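Local coordinates for putative exported protein (Bordetella pertussis Tohama I, PDB 2PFZ), which binds pyroglutamic acid as an extracytoplasmic solute receptor, probably delivering it to a tripartite ATP-independent periplasmic (TRAP) transporter, at residues T20-D25 and L34-H39; G62-T67 and A209-K214; K197-E202 and A260-T265. All blocks are in the same frame, centred on the assembly; numbering follows the deposited sequence.

Contact 1: residues T20-D25 and L34-H39; sequences TQFVKD and LKITLH
Val23 reaches from the helix toward the strand and sets its CG1 methyl between Ile36 and Leu38. That methyl lies 3.7 Å from Ile36 CB, is equally near Ile36 CG2, and also meets Leu38 CG at 3.8 Å, with Leu38 CD2 scarcely farther away. The first torsion explains the reach: CG1 stands anti to the carbonyl carbon (chi1 -62°). Two flanking contacts extend the patch. Toward the start of the helical segment, Leu38 CD1 comes to 3.5 Å from Thr20 OG1, the two side chains crossing at about a right angle; the hydroxyl is not left to this apolar neighbour, since it is hydrogen-bonded to the carbonyl of Val16 one turn earlier. Ile36 CD1 approaches Phe22 CE2 obliquely at 4.0 Å, a lighter touch on a ring that also touches Leu228 and meets Tyr115 edge-to-face. Polar backbone groups at the other end are joined through a water. It donates to Val23 O at 2.7 Å and to Leu34 O, and accepts from Ile36 N at 2.9 Å, so that one molecule grips three backbone atoms and bridges the helix to the start of the strand. Farther out, Leu5 of strand 2-6 touches both Ile36 and Leu38, while Leu19 and Val26 of the helix itself extend the same apolar layer. Backbone bonds from Lys35 and Thr37 to Trp3, and from Thr37 and His39 to Leu5, hold the strand in place. The short axes run nearly antiparallel, at 163° and 8.0 Å apart, a spacing filled by one layer of side chains. This is the helix-on-sheet packing of a beta-alpha-beta crossover, built here from strand 2-6, helix 14-30 and strand 35-39.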
ATOM      1  N   THR A  20      -0.480 -14.696  -6.702  1.00 19.99           N
ATOM      2  CA  THR A  20      -0.304 -16.126  -6.994  1.00 21.06           C
ATOM      3  C   THR A  20      -1.528 -16.676  -7.743  1.00 21.74           C
ATOM      4  O   THR A  20      -1.389 -17.369  -8.763  1.00 22.81           O
ATOM      5  CB  THR A  20       0.050 -16.917  -5.712  1.00 20.91           C
ATOM      6  OG1 THR A  20       1.313 -16.455  -5.215  1.00 21.62           O
ATOM      7  CG2 THR A  20       0.167 -18.421  -5.983  1.00 22.49           C
ATOM      8  N   GLN A  21      -2.719 -16.329  -7.272  1.00 21.60           N
ATOM      9  CA  GLN A  21      -3.953 -16.691  -7.987  1.00 21.79           C
ATOM     10  C   GLN A  21      -4.065 -15.977  -9.333  1.00 21.51           C
ATOM     11  O   GLN A  21      -4.535 -16.561 -10.315  1.00 21.53           O
ATOM     12  CB  GLN A  21      -5.194 -16.419  -7.134  1.00 21.54           C
ATOM     13  CG  GLN A  21      -6.494 -17.023  -7.701  1.00 24.05           C
ATOM     14  CD  GLN A  21      -6.366 -18.499  -8.075  1.00 25.79           C
ATOM     15  OE1 GLN A  21      -6.518 -18.872  -9.244  1.00 28.31           O
ATOM     16  NE2 GLN A  21      -6.073 -19.342  -7.092  1.00 26.49           N
ATOM     17  N   PHE A  22      -3.646 -14.711  -9.364  1.00 21.11           N
ATOM     18  CA  PHE A  22      -3.629 -13.901 -10.580  1.00 20.49           C
ATOM     19  C   PHE A  22      -2.801 -14.576 -11.666  1.00 20.95           C
ATOM     20  O   PHE A  22      -3.268 -14.701 -12.802  1.00 21.66           O
ATOM     21  CB  PHE A  22      -3.071 -12.507 -10.266  1.00 20.00           C
ATOM     22  CG  PHE A  22      -2.670 -11.705 -11.479  1.00 19.07           C
ATOM     23  CD1 PHE A  22      -3.620 -11.227 -12.362  1.00 18.62           C
ATOM     24  CD2 PHE A  22      -1.324 -11.400 -11.712  1.00 18.72           C
ATOM     25  CE1 PHE A  22      -3.257 -10.483 -13.478  1.00 17.84           C
ATOM     26  CE2 PHE A  22      -0.935 -10.675 -12.851  1.00 18.05           C
ATOM     27  CZ  PHE A  22      -1.905 -10.205 -13.723  1.00 19.08           C
ATOM     28  N   VAL A  23      -1.589 -15.026 -11.329  1.00 21.22           N
ATOM     29  CA  VAL A  23      -0.727 -15.599 -12.366  1.00 22.73           C
ATOM     30  C   VAL A  23      -1.353 -16.902 -12.900  1.00 23.63           C
ATOM     31  O   VAL A  23      -1.279 -17.178 -14.101  1.00 24.18           O
ATOM     32  CB  VAL A  23       0.782 -15.749 -11.949  1.00 22.67           C
ATOM     33  CG1 VAL A  23       1.417 -14.426 -11.652  1.00 23.15           C
ATOM     34  CG2 VAL A  23       0.943 -16.668 -10.761  1.00 22.30           C
ATOM     35  N   LYS A  24      -1.975 -17.680 -12.006  1.00 24.87           N
ATOM     36  CA  LYS A  24      -2.773 -18.853 -12.380  1.00 26.42           C
ATOM     37  C   LYS A  24      -3.953 -18.501 -13.298  1.00 26.26           C
ATOM     38  O   LYS A  24      -4.231 -19.230 -14.237  1.00 27.40           O
ATOM     39  CB  LYS A  24      -3.297 -19.587 -11.135  1.00 26.76           C
ATOM     40  CG  LYS A  24      -2.216 -20.178 -10.234  1.00 27.28           C
ATOM     41  CD  LYS A  24      -2.814 -20.929  -9.074  1.00 28.71           C
ATOM     42  CE  LYS A  24      -1.706 -21.423  -8.133  1.00 31.76           C
ATOM     43  NZ  LYS A  24      -2.235 -22.078  -6.897  1.00 36.74           N
ATOM     44  N   ASP A  25      -4.649 -17.394 -13.025  1.00 26.29           N
ATOM     45  CA  ASP A  25      -5.741 -16.929 -13.884  1.00 26.03           C
ATOM     46  C   ASP A  25      -5.249 -16.504 -15.271  1.00 26.33           C
ATOM     47  O   ASP A  25      -5.911 -16.765 -16.269  1.00 25.97           O
ATOM     48  CB  ASP A  25      -6.517 -15.769 -13.238  1.00 26.13           C
ATOM     49  CG  ASP A  25      -7.353 -16.199 -12.027  1.00 26.91           C
ATOM     50  OD1 ASP A  25      -7.427 -17.415 -11.712  1.00 27.11           O
ATOM     51  OD2 ASP A  25      -7.932 -15.299 -11.367  1.00 26.95           O
ATOM     52  N   LEU A  34       0.509 -16.890 -21.865  1.00 28.48           N
ATOM     53  CA  LEU A  34       1.235 -15.947 -21.016  1.00 26.84           C
ATOM     54  C   LEU A  34       1.524 -16.556 -19.652  1.00 26.78           C
ATOM     55  O   LEU A  34       0.603 -16.806 -18.865  1.00 25.71           O
ATOM     56  CB  LEU A  34       0.481 -14.624 -20.890  1.00 26.55           C
ATOM     57  CG  LEU A  34       1.131 -13.497 -20.064  1.00 26.04           C
ATOM     58  CD1 LEU A  34       2.574 -13.249 -20.513  1.00 25.70           C
ATOM     59  CD2 LEU A  34       0.293 -12.209 -20.116  1.00 25.67           C
ATOM     60  N   LYS A  35       2.809 -16.775 -19.379  1.00 26.29           N
ATOM     61  CA  LYS A  35       3.224 -17.352 -18.102  1.00 26.21           C
ATOM     62  C   LYS A  35       3.984 -16.321 -17.307  1.00 25.16           C
ATOM     63  O   LYS A  35       4.999 -15.819 -17.762  1.00 24.87           O
ATOM     64  CB  LYS A  35       4.062 -18.613 -18.283  1.00 26.91           C
ATOM     65  CG  LYS A  35       3.313 -19.715 -19.064  1.00 29.33           C
ATOM     66  CD  LYS A  35       3.527 -21.068 -18.440  1.00 32.70           C
ATOM     67  CE  LYS A  35       3.069 -22.192 -19.368  1.00 35.19           C
ATOM     68  NZ  LYS A  35       1.589 -22.322 -19.430  1.00 36.76           N
ATOM     69  N   ILE A  36       3.478 -16.007 -16.121  1.00 23.83           N
ATOM     70  CA  ILE A  36       4.112 -14.985 -15.291  1.00 23.26           C
ATOM     71  C   ILE A  36       4.788 -15.632 -14.089  1.00 22.97           C
ATOM     72  O   ILE A  36       4.172 -16.408 -13.348  1.00 23.63           O
ATOM     73  CB  ILE A  36       3.130 -13.872 -14.856  1.00 23.27           C
ATOM     74  CG1 ILE A  36       2.529 -13.177 -16.072  1.00 23.13           C
ATOM     75  CG2 ILE A  36       3.839 -12.834 -13.936  1.00 22.46           C
ATOM     76  CD1 ILE A  36       1.266 -12.357 -15.753  1.00 22.82           C
ATOM     77  N   THR A  37       6.064 -15.329 -13.938  1.00 22.23           N
ATOM     78  CA  THR A  37       6.834 -15.777 -12.816  1.00 22.61           C
ATOM     79  C   THR A  37       6.894 -14.659 -11.798  1.00 22.27           C
ATOM     80  O   THR A  37       7.301 -13.529 -12.120  1.00 22.25           O
ATOM     81  CB  THR A  37       8.256 -16.150 -13.258  1.00 22.99           C
ATOM     82  OG1 THR A  37       8.177 -17.213 -14.203  1.00 24.33           O
ATOM     83  CG2 THR A  37       9.082 -16.626 -12.081  1.00 24.64           C
ATOM     84  N   LEU A  38       6.476 -14.989 -10.577  1.00 21.79           N
ATOM     85  CA  LEU A  38       6.504 -14.053  -9.460  1.00 21.49           C
ATOM     86  C   LEU A  38       7.829 -14.133  -8.739  1.00 21.10           C
ATOM     87  O   LEU A  38       8.329 -15.230  -8.462  1.00 21.45           O
ATOM     88  CB  LEU A  38       5.419 -14.413  -8.451  1.00 21.63           C
ATOM     89  CG  LEU A  38       3.956 -14.136  -8.776  1.00 23.62           C
ATOM     90  CD1 LEU A  38       3.156 -14.637  -7.582  1.00 27.05           C
ATOM     91  CD2 LEU A  38       3.721 -12.646  -8.992  1.00 25.27           C
ATOM     92  N   HIS A  39       8.383 -12.967  -8.416  1.00 20.51           N
ATOM     93  CA  HIS A  39       9.612 -12.890  -7.646  1.00 19.59           C
ATOM     94  C   HIS A  39       9.302 -12.205  -6.348  1.00 19.19           C
ATOM     95  O   HIS A  39       9.201 -10.981  -6.301  1.00 19.39           O
ATOM     96  CB  HIS A  39      10.654 -12.114  -8.424  1.00 19.36           C
ATOM     97  CG  HIS A  39      11.130 -12.856  -9.625  1.00 19.83           C
ATOM     98  ND1 HIS A  39      10.506 -12.771 -10.852  1.00 21.53           N
ATOM     99  CD2 HIS A  39      12.124 -13.760  -9.767  1.00 18.88           C
ATOM    100  CE1 HIS A  39      11.121 -13.566 -11.711  1.00 18.25           C
ATOM    101  NE2 HIS A  39      12.105 -14.176 -11.075  1.00 20.37           N
TER
HETATM  102  O   HOH W   1       0.690 -16.766 -15.945  1.00 27.13           O

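Contact 2: residues G62-T67 and A209-K214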
ATOM      1  N   GLY A  62       4.764  -5.536 -12.673  1.00 15.77           N
ATOM      2  CA  GLY A  62       5.342  -5.432 -11.345  1.00 15.14           C
ATOM      3  C   GLY A  62       4.383  -4.788 -10.363  1.00 15.48           C
ATOM      4  O   GLY A  62       3.537  -4.001 -10.758  1.00 16.13           O
ATOM      5  N   GLU A  63       4.532  -5.127  -9.086  1.00 15.11           N
ATOM      6  CA  GLU A  63       3.673  -4.587  -8.030  1.00 15.17           C
ATOM      7  C   GLU A  63       4.409  -3.503  -7.229  1.00 15.06           C
ATOM      8  O   GLU A  63       5.541  -3.726  -6.727  1.00 15.53           O
ATOM      9  CB  GLU A  63       3.223  -5.702  -7.087  1.00 15.18           C
ATOM     10  CG  GLU A  63       2.158  -5.193  -6.121  1.00 15.14           C
ATOM     11  CD  GLU A  63       2.103  -5.931  -4.824  1.00 14.80           C
ATOM     12  OE1 GLU A  63       3.176  -6.277  -4.245  1.00 15.00           O
ATOM     13  OE2 GLU A  63       0.958  -6.117  -4.365  1.00 14.81           O
ATOM     14  N   ILE A  64       3.784  -2.332  -7.121  1.00 14.89           N
ATOM     15  CA  ILE A  64       4.339  -1.239  -6.331  1.00 14.34           C
ATOM     16  C   ILE A  64       3.356  -0.827  -5.222  1.00 13.98           C
ATOM     17  O   ILE A  64       2.188  -1.207  -5.260  1.00 13.88           O
ATOM     18  CB  ILE A  64       4.657   0.033  -7.178  1.00 14.55           C
ATOM     19  CG1 ILE A  64       3.396   0.570  -7.878  1.00 13.48           C
ATOM     20  CG2 ILE A  64       5.839  -0.190  -8.172  1.00 13.63           C
ATOM     21  CD1 ILE A  64       3.435   2.067  -8.107  1.00 10.99           C
ATOM     22  N   LEU A  65       3.860  -0.074  -4.244  1.00 13.21           N
ATOM     23  CA  LEU A  65       3.048   0.612  -3.247  1.00 13.04           C
ATOM     24  C   LEU A  65       2.986   2.039  -3.743  1.00 13.02           C
ATOM     25  O   LEU A  65       4.037   2.694  -3.861  1.00 12.38           O
ATOM     26  CB  LEU A  65       3.762   0.617  -1.896  1.00 12.81           C
ATOM     27  CG  LEU A  65       3.085   1.419  -0.782  1.00 13.86           C
ATOM     28  CD1 LEU A  65       1.861   0.684  -0.323  1.00 15.19           C
ATOM     29  CD2 LEU A  65       4.103   1.668   0.356  1.00 14.41           C
ATOM     30  N   LEU A  66       1.787   2.530  -4.041  1.00 13.28           N
ATOM     31  CA  LEU A  66       1.678   3.846  -4.701  1.00 13.43           C
ATOM     32  C   LEU A  66       2.412   4.929  -3.927  1.00 14.21           C
ATOM     33  O   LEU A  66       3.137   5.736  -4.509  1.00 15.65           O
ATOM     34  CB  LEU A  66       0.213   4.253  -4.887  1.00 13.73           C
ATOM     35  CG  LEU A  66      -0.628   3.370  -5.811  1.00 12.83           C
ATOM     36  CD1 LEU A  66      -2.107   3.702  -5.731  1.00 14.19           C
ATOM     37  CD2 LEU A  66      -0.108   3.493  -7.231  1.00 16.03           C
ATOM     38  N   THR A  67       2.198   4.968  -2.614  1.00 14.65           N
ATOM     39  CA  THR A  67       2.775   6.021  -1.777  1.00 15.19           C
ATOM     40  C   THR A  67       4.314   6.046  -1.718  1.00 15.45           C
ATOM     41  O   THR A  67       4.880   7.035  -1.285  1.00 15.34           O
ATOM     42  CB  THR A  67       2.157   6.067  -0.336  1.00 15.46           C
ATOM     43  OG1 THR A  67       2.118   4.753   0.242  1.00 15.94           O
ATOM     44  CG2 THR A  67       0.755   6.668  -0.373  1.00 16.28           C
ATOM     45  N   ALA A 209      -0.321  -1.378  -6.506  1.00 14.16           N
ATOM     46  CA  ALA A 209      -0.805  -1.348  -7.867  1.00 13.36           C
ATOM     47  C   ALA A 209       0.070  -2.278  -8.670  1.00 13.28           C
ATOM     48  O   ALA A 209       1.301  -2.304  -8.511  1.00 11.98           O
ATOM     49  CB  ALA A 209      -0.710   0.065  -8.459  1.00 13.54           C
ATOM     50  N   VAL A 210      -0.571  -3.027  -9.557  1.00 13.39           N
ATOM     51  CA  VAL A 210       0.180  -3.849 -10.494  1.00 13.77           C
ATOM     52  C   VAL A 210       0.234  -3.075 -11.811  1.00 14.24           C
ATOM     53  O   VAL A 210      -0.808  -2.751 -12.392  1.00 14.19           O
ATOM     54  CB  VAL A 210      -0.462  -5.225 -10.658  1.00 14.21           C
ATOM     55  CG1 VAL A 210       0.215  -6.005 -11.805  1.00 13.69           C
ATOM     56  CG2 VAL A 210      -0.357  -5.994  -9.330  1.00 14.64           C
ATOM     57  N   LEU A 211       1.457  -2.753 -12.230  1.00 14.91           N
ATOM     58  CA  LEU A 211       1.731  -1.945 -13.412  1.00 15.57           C
ATOM     59  C   LEU A 211       2.243  -2.856 -14.494  1.00 16.20           C
ATOM     60  O   LEU A 211       2.878  -3.864 -14.208  1.00 16.31           O
ATOM     61  CB  LEU A 211       2.811  -0.912 -13.124  1.00 14.95           C
ATOM     62  CG  LEU A 211       2.730  -0.073 -11.848  1.00 15.51           C
ATOM     63  CD1 LEU A 211       3.864   0.977 -11.880  1.00 14.38           C
ATOM     64  CD2 LEU A 211       1.368   0.598 -11.705  1.00 18.85           C
ATOM     65  N   VAL A 212       1.960  -2.475 -15.734  1.00 17.13           N
ATOM     66  CA  VAL A 212       2.362  -3.238 -16.911  1.00 17.79           C
ATOM     67  C   VAL A 212       3.069  -2.287 -17.873  1.00 18.04           C
ATOM     68  O   VAL A 212       2.613  -1.146 -18.109  1.00 18.37           O
ATOM     69  CB  VAL A 212       1.118  -3.885 -17.611  1.00 17.49           C
ATOM     70  CG1 VAL A 212       1.514  -4.545 -18.931  1.00 17.06           C
ATOM     71  CG2 VAL A 212       0.466  -4.923 -16.725  1.00 20.20           C
ATOM     72  N   ASN A 213       4.192  -2.740 -18.426  1.00 18.83           N
ATOM     73  CA  ASN A 213       4.856  -1.997 -19.494  1.00 19.32           C
ATOM     74  C   ASN A 213       4.039  -2.038 -20.811  1.00 19.58           C
ATOM     75  O   ASN A 213       3.718  -3.130 -21.313  1.00 19.66           O
ATOM     76  CB  ASN A 213       6.276  -2.538 -19.722  1.00 19.02           C
ATOM     77  CG  ASN A 213       7.017  -1.774 -20.801  1.00 19.72           C
ATOM     78  OD1 ASN A 213       6.890  -2.078 -21.998  1.00 19.14           O
ATOM     79  ND2 ASN A 213       7.797  -0.778 -20.390  1.00 18.73           N
ATOM     80  N   LYS A 214       3.696  -0.865 -21.351  1.00 20.26           N
ATOM     81  CA  LYS A 214       2.832  -0.782 -22.556  1.00 22.28           C
ATOM     82  C   LYS A 214       3.432  -1.542 -23.745  1.00 22.23           C
ATOM     83  O   LYS A 214       2.727  -2.269 -24.462  1.00 22.42           O
ATOM     84  CB  LYS A 214       2.619   0.680 -22.999  1.00 23.15           C
ATOM     85  CG  LYS A 214       1.982   1.590 -21.985  1.00 28.29           C
ATOM     86  CD  LYS A 214       0.463   1.700 -22.180  1.00 32.74           C
ATOM     87  CE  LYS A 214      -0.141   2.962 -21.563  1.00 30.92           C
ATOM     88  NZ  LYS A 214      -1.603   3.076 -22.052  1.00 35.84           N
TER
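Gly62 and Leu211 exchange two backbone hydrogen bonds, and Ile64 and Ala209 exchange two more, so that two antiparallel hydrogen-bonded pairs enclose the non-hydrogen-bonded pair Glu63–Val210. Leu211 N to Gly62 O is short and nearly straight, 2.8 Å with 170° at the hydrogen; Gly62 N to Leu211 O is longer, 3.0 Å, and more bent at 146°. Between the two hydrogen-bonded pairs the CA atoms of Glu63 and Val210 approach to 4.3 Å, and CA-H...O contacts add to the grip: Glu63 CA lies 3.3 Å from Ala209 O, and Val210 CA faces Gly62 O. On one face of the sheet Ile64 CD1 meets Leu211 CD1 at 4.0 Å, the side chains crossing at about a right angle. Leu66, already past the strand, turns its CD2 back onto Ala209 CB at 3.7 Å. The opposite face carries Glu63 and Val210, whose CG and CG2 meet loosely at 4.2 Å, with Leu19 of helix 14-30 packed over both. Glu63 CG is anti to its backbone N (chi1 -171°), and the extended chain carries the carboxylate onward. Pairing in this three-stranded antiparallel sheet (61-65, 207-213, 111-118) thus rests on backbone atoms; the Ile64, Ala209 and Leu211 face is apolar, whereas the other mixes Val210 and Leu19 with a buried carboxylate that takes bonds from Thr7 and, weakly, Asn208.

Contact 3: residues K197-E202 and A260-T265; sequences KFYDTE and AIIAPT
Ile262 lies against Tyr199 in the closely packed part of this parallel strand pair, its CD1 over one face of the ring and offset toward the rim. The methyl sits 4.0 Å from the ring centroid in a CH-pi contact, 3.8 Å from Tyr199 CZ, the two side chains running side by side. With Tyr199 CG anti to its own carbonyl carbon (chi1 -68°), the ring is carried alongside the isoleucine, and at its far end the hydroxyl is hydrogen-bonded to Ile130 N and Arg128 O. The backbones join through three bonds of 2.8 Å: Phe198 N to Ala260 O, Ile262 N to Phe198 O, and Asp200 N to Ile262 O. The last continues the register past the strands, where Asp200 centres an inverse gamma turn and Pro264 CD lies 3.3 Å from Asp200 O. Thr201 CG2 then rests on Pro264 CB, and Thr201 OG1 is hydrogen-bonded to the carbonyl of Gln122, a residue of the pyroglutamic acid pocket.

Phe198, Tyr199 and Thr201 are buried. On the solvent side Ile261, Ile262 and Pro264 are partly exposed, as is Lys197, which lays its CB and CG against Ile262 CD1 at 3.9 Å. Packing is loose on the face that carries Phe198 and Ile261, where Ile261 CD1 comes only to 4.2 Å from Phe198 CB.

Strand 260-262 is an edge strand of the mixed six-stranded sheet, and strand 197-199 pairs on its other side, antiparallel, with strand 123-126. Helix 222-256 backs Ile261, whereas helix 266-287, capped by Thr265, touches Thr201 and Pro264.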
ATOM      1  N   LYS A 197       1.396  -3.208  21.438  1.00 26.03           N
ATOM      2  CA  LYS A 197       0.109  -2.532  21.252  1.00 25.57           C
ATOM      3  C   LYS A 197      -0.091  -2.258  19.770  1.00 23.82           C
ATOM      4  O   LYS A 197       0.882  -2.042  19.044  1.00 23.57           O
ATOM      5  CB  LYS A 197       0.034  -1.192  22.024  1.00 25.40           C
ATOM      6  CG  LYS A 197       0.203  -1.287  23.559  1.00 27.20           C
ATOM      7  CD  LYS A 197       0.333   0.100  24.182  1.00 26.78           C
ATOM      8  CE  LYS A 197       0.866   0.077  25.639  1.00 28.97           C
ATOM      9  NZ  LYS A 197       0.433  -1.129  26.399  1.00 31.66           N
ATOM     10  N   PHE A 198      -1.348  -2.280  19.329  1.00 22.69           N
ATOM     11  CA  PHE A 198      -1.737  -1.763  18.015  1.00 20.65           C
ATOM     12  C   PHE A 198      -2.985  -0.913  18.233  1.00 20.31           C
ATOM     13  O   PHE A 198      -4.038  -1.439  18.618  1.00 20.41           O
ATOM     14  CB  PHE A 198      -2.041  -2.923  17.058  1.00 21.95           C
ATOM     15  CG  PHE A 198      -2.531  -2.507  15.701  1.00 21.54           C
ATOM     16  CD1 PHE A 198      -1.645  -2.044  14.737  1.00 23.18           C
ATOM     17  CD2 PHE A 198      -3.878  -2.656  15.355  1.00 20.72           C
ATOM     18  CE1 PHE A 198      -2.094  -1.661  13.452  1.00 21.60           C
ATOM     19  CE2 PHE A 198      -4.339  -2.285  14.093  1.00 20.94           C
ATOM     20  CZ  PHE A 198      -3.450  -1.809  13.130  1.00 21.49           C
ATOM     21  N   TYR A 199      -2.841   0.390  18.038  1.00 18.70           N
ATOM     22  CA  TYR A 199      -3.947   1.334  18.041  1.00 18.78           C
ATOM     23  C   TYR A 199      -4.580   1.288  16.656  1.00 18.40           C
ATOM     24  O   TYR A 199      -3.950   1.667  15.662  1.00 17.34           O
ATOM     25  CB  TYR A 199      -3.424   2.736  18.339  1.00 19.60           C
ATOM     26  CG  TYR A 199      -2.911   2.838  19.754  1.00 20.63           C
ATOM     27  CD1 TYR A 199      -3.765   3.200  20.786  1.00 21.37           C
ATOM     28  CD2 TYR A 199      -1.583   2.539  20.066  1.00 20.72           C
ATOM     29  CE1 TYR A 199      -3.297   3.263  22.104  1.00 23.26           C
ATOM     30  CE2 TYR A 199      -1.109   2.616  21.371  1.00 21.82           C
ATOM     31  CZ  TYR A 199      -1.983   2.969  22.377  1.00 20.86           C
ATOM     32  OH  TYR A 199      -1.536   3.044  23.669  1.00 23.78           O
ATOM     33  N   ASP A 200      -5.820   0.810  16.622  1.00 17.58           N
ATOM     34  CA  ASP A 200      -6.577   0.588  15.386  1.00 17.72           C
ATOM     35  C   ASP A 200      -7.136   1.916  14.867  1.00 17.18           C
ATOM     36  O   ASP A 200      -8.362   2.110  14.781  1.00 18.81           O
ATOM     37  CB  ASP A 200      -7.699  -0.405  15.709  1.00 17.49           C
ATOM     38  CG  ASP A 200      -8.355  -1.028  14.470  1.00 18.03           C
ATOM     39  OD1 ASP A 200      -7.769  -1.004  13.359  1.00 17.89           O
ATOM     40  OD2 ASP A 200      -9.450  -1.603  14.642  1.00 17.74           O
ATOM     41  N   THR A 201      -6.240   2.823  14.484  1.00 16.68           N
ATOM     42  CA  THR A 201      -6.650   4.157  14.034  1.00 15.77           C
ATOM     43  C   THR A 201      -7.358   4.176  12.679  1.00 15.84           C
ATOM     44  O   THR A 201      -8.032   5.172  12.346  1.00 16.44           O
ATOM     45  CB  THR A 201      -5.469   5.145  14.005  1.00 15.44           C
ATOM     46  OG1 THR A 201      -4.390   4.615  13.211  1.00 16.10           O
ATOM     47  CG2 THR A 201      -4.968   5.378  15.440  1.00 16.52           C
ATOM     48  N   GLU A 202      -7.166   3.116  11.883  1.00 15.54           N
ATOM     49  CA  GLU A 202      -7.761   3.053  10.541  1.00 15.13           C
ATOM     50  C   GLU A 202      -7.542   4.387   9.829  1.00 15.10           C
ATOM     51  O   GLU A 202      -8.443   4.918   9.147  1.00 15.58           O
ATOM     52  CB  GLU A 202      -9.273   2.685  10.592  1.00 14.84           C
ATOM     53  CG  GLU A 202      -9.583   1.440  11.430  1.00 16.21           C
ATOM     54  CD  GLU A 202     -11.015   0.951  11.264  1.00 17.27           C
ATOM     55  OE1 GLU A 202     -11.958   1.763  11.422  1.00 16.65           O
ATOM     56  OE2 GLU A 202     -11.182  -0.256  10.963  1.00 22.16           O
ATOM     57  N   ALA A 260      -2.050  -5.924  22.430  1.00 26.32           N
ATOM     58  CA  ALA A 260      -3.281  -5.236  22.790  1.00 25.37           C
ATOM     59  C   ALA A 260      -3.784  -4.572  21.520  1.00 25.04           C
ATOM     60  O   ALA A 260      -3.076  -3.760  20.935  1.00 24.89           O
ATOM     61  CB  ALA A 260      -3.022  -4.188  23.855  1.00 24.36           C
ATOM     62  N   ILE A 261      -4.987  -4.936  21.089  1.00 24.34           N
ATOM     63  CA  ILE A 261      -5.657  -4.213  20.010  1.00 23.77           C
ATOM     64  C   ILE A 261      -6.567  -3.125  20.599  1.00 23.63           C
ATOM     65  O   ILE A 261      -7.549  -3.439  21.284  1.00 24.50           O
ATOM     66  CB  ILE A 261      -6.466  -5.171  19.106  1.00 23.23           C
ATOM     67  CG1 ILE A 261      -5.662  -6.460  18.798  1.00 23.57           C
ATOM     68  CG2 ILE A 261      -6.914  -4.442  17.811  1.00 23.62           C
ATOM     69  CD1 ILE A 261      -4.296  -6.251  18.093  1.00 23.05           C
ATOM     70  N   ILE A 262      -6.252  -1.861  20.328  1.00 22.79           N
ATOM     71  CA  ILE A 262      -6.863  -0.753  21.040  1.00 22.83           C
ATOM     72  C   ILE A 262      -7.563   0.231  20.086  1.00 22.02           C
ATOM     73  O   ILE A 262      -6.922   0.785  19.201  1.00 21.35           O
ATOM     74  CB  ILE A 262      -5.800   0.047  21.894  1.00 22.81           C
ATOM     75  CG1 ILE A 262      -4.946  -0.901  22.752  1.00 24.04           C
ATOM     76  CG2 ILE A 262      -6.504   1.105  22.758  1.00 23.88           C
ATOM     77  CD1 ILE A 262      -3.589  -0.348  23.166  1.00 23.37           C
ATOM     78  N   ALA A 263      -8.874   0.434  20.256  1.00 21.46           N
ATOM     79  CA  ALA A 263      -9.542   1.526  19.539  1.00 20.88           C
ATOM     80  C   ALA A 263      -8.982   2.860  20.012  1.00 20.54           C
ATOM     81  O   ALA A 263      -8.779   3.065  21.223  1.00 20.56           O
ATOM     82  CB  ALA A 263     -11.052   1.481  19.716  1.00 20.64           C
ATOM     83  N   PRO A 264      -8.758   3.792  19.071  1.00 20.31           N
ATOM     84  CA  PRO A 264      -8.180   5.089  19.401  1.00 20.33           C
ATOM     85  C   PRO A 264      -9.179   5.983  20.151  1.00 20.87           C
ATOM     86  O   PRO A 264     -10.378   5.930  19.868  1.00 21.17           O
ATOM     87  CB  PRO A 264      -7.866   5.673  18.023  1.00 19.63           C
ATOM     88  CG  PRO A 264      -8.929   5.111  17.151  1.00 19.50           C
ATOM     89  CD  PRO A 264      -9.074   3.686  17.626  1.00 19.43           C
ATOM     90  N   THR A 265      -8.691   6.769  21.119  1.00 21.19           N
ATOM     91  CA  THR A 265      -9.521   7.796  21.759  1.00 21.33           C
ATOM     92  C   THR A 265      -9.957   8.820  20.712  1.00 21.63           C
ATOM     93  O   THR A 265      -9.293   8.983  19.691  1.00 21.33           O
ATOM     94  CB  THR A 265      -8.773   8.594  22.840  1.00 20.96           C
ATOM     95  OG1 THR A 265      -7.736   9.390  22.232  1.00 21.01           O
ATOM     96  CG2 THR A 265      -8.201   7.684  23.938  1.00 22.47           C
TER

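How the contacts relate
Contacts 1 and 2 lie on the same side of the chain's centre, about 15 Å apart between centres, and share neighbours: helix 14-30 supplies one half of contact 1 and also packs on the Glu63–Val210 face of contact 2. Contact 3 sits on the opposite side, about 30 Å from contact 2 between centres, yet strand 197-199 is followed directly in the chain by strand 207-213, so these two contacts interleave in sequence across the receptor. Chemistry follows place. The surface helix-on-strand contact relies on methyl packing and one bridging water, the buried antiparallel pair on reciprocal main-chain bonds, and the partly buried parallel pair on staggered bonds plus an aromatic face.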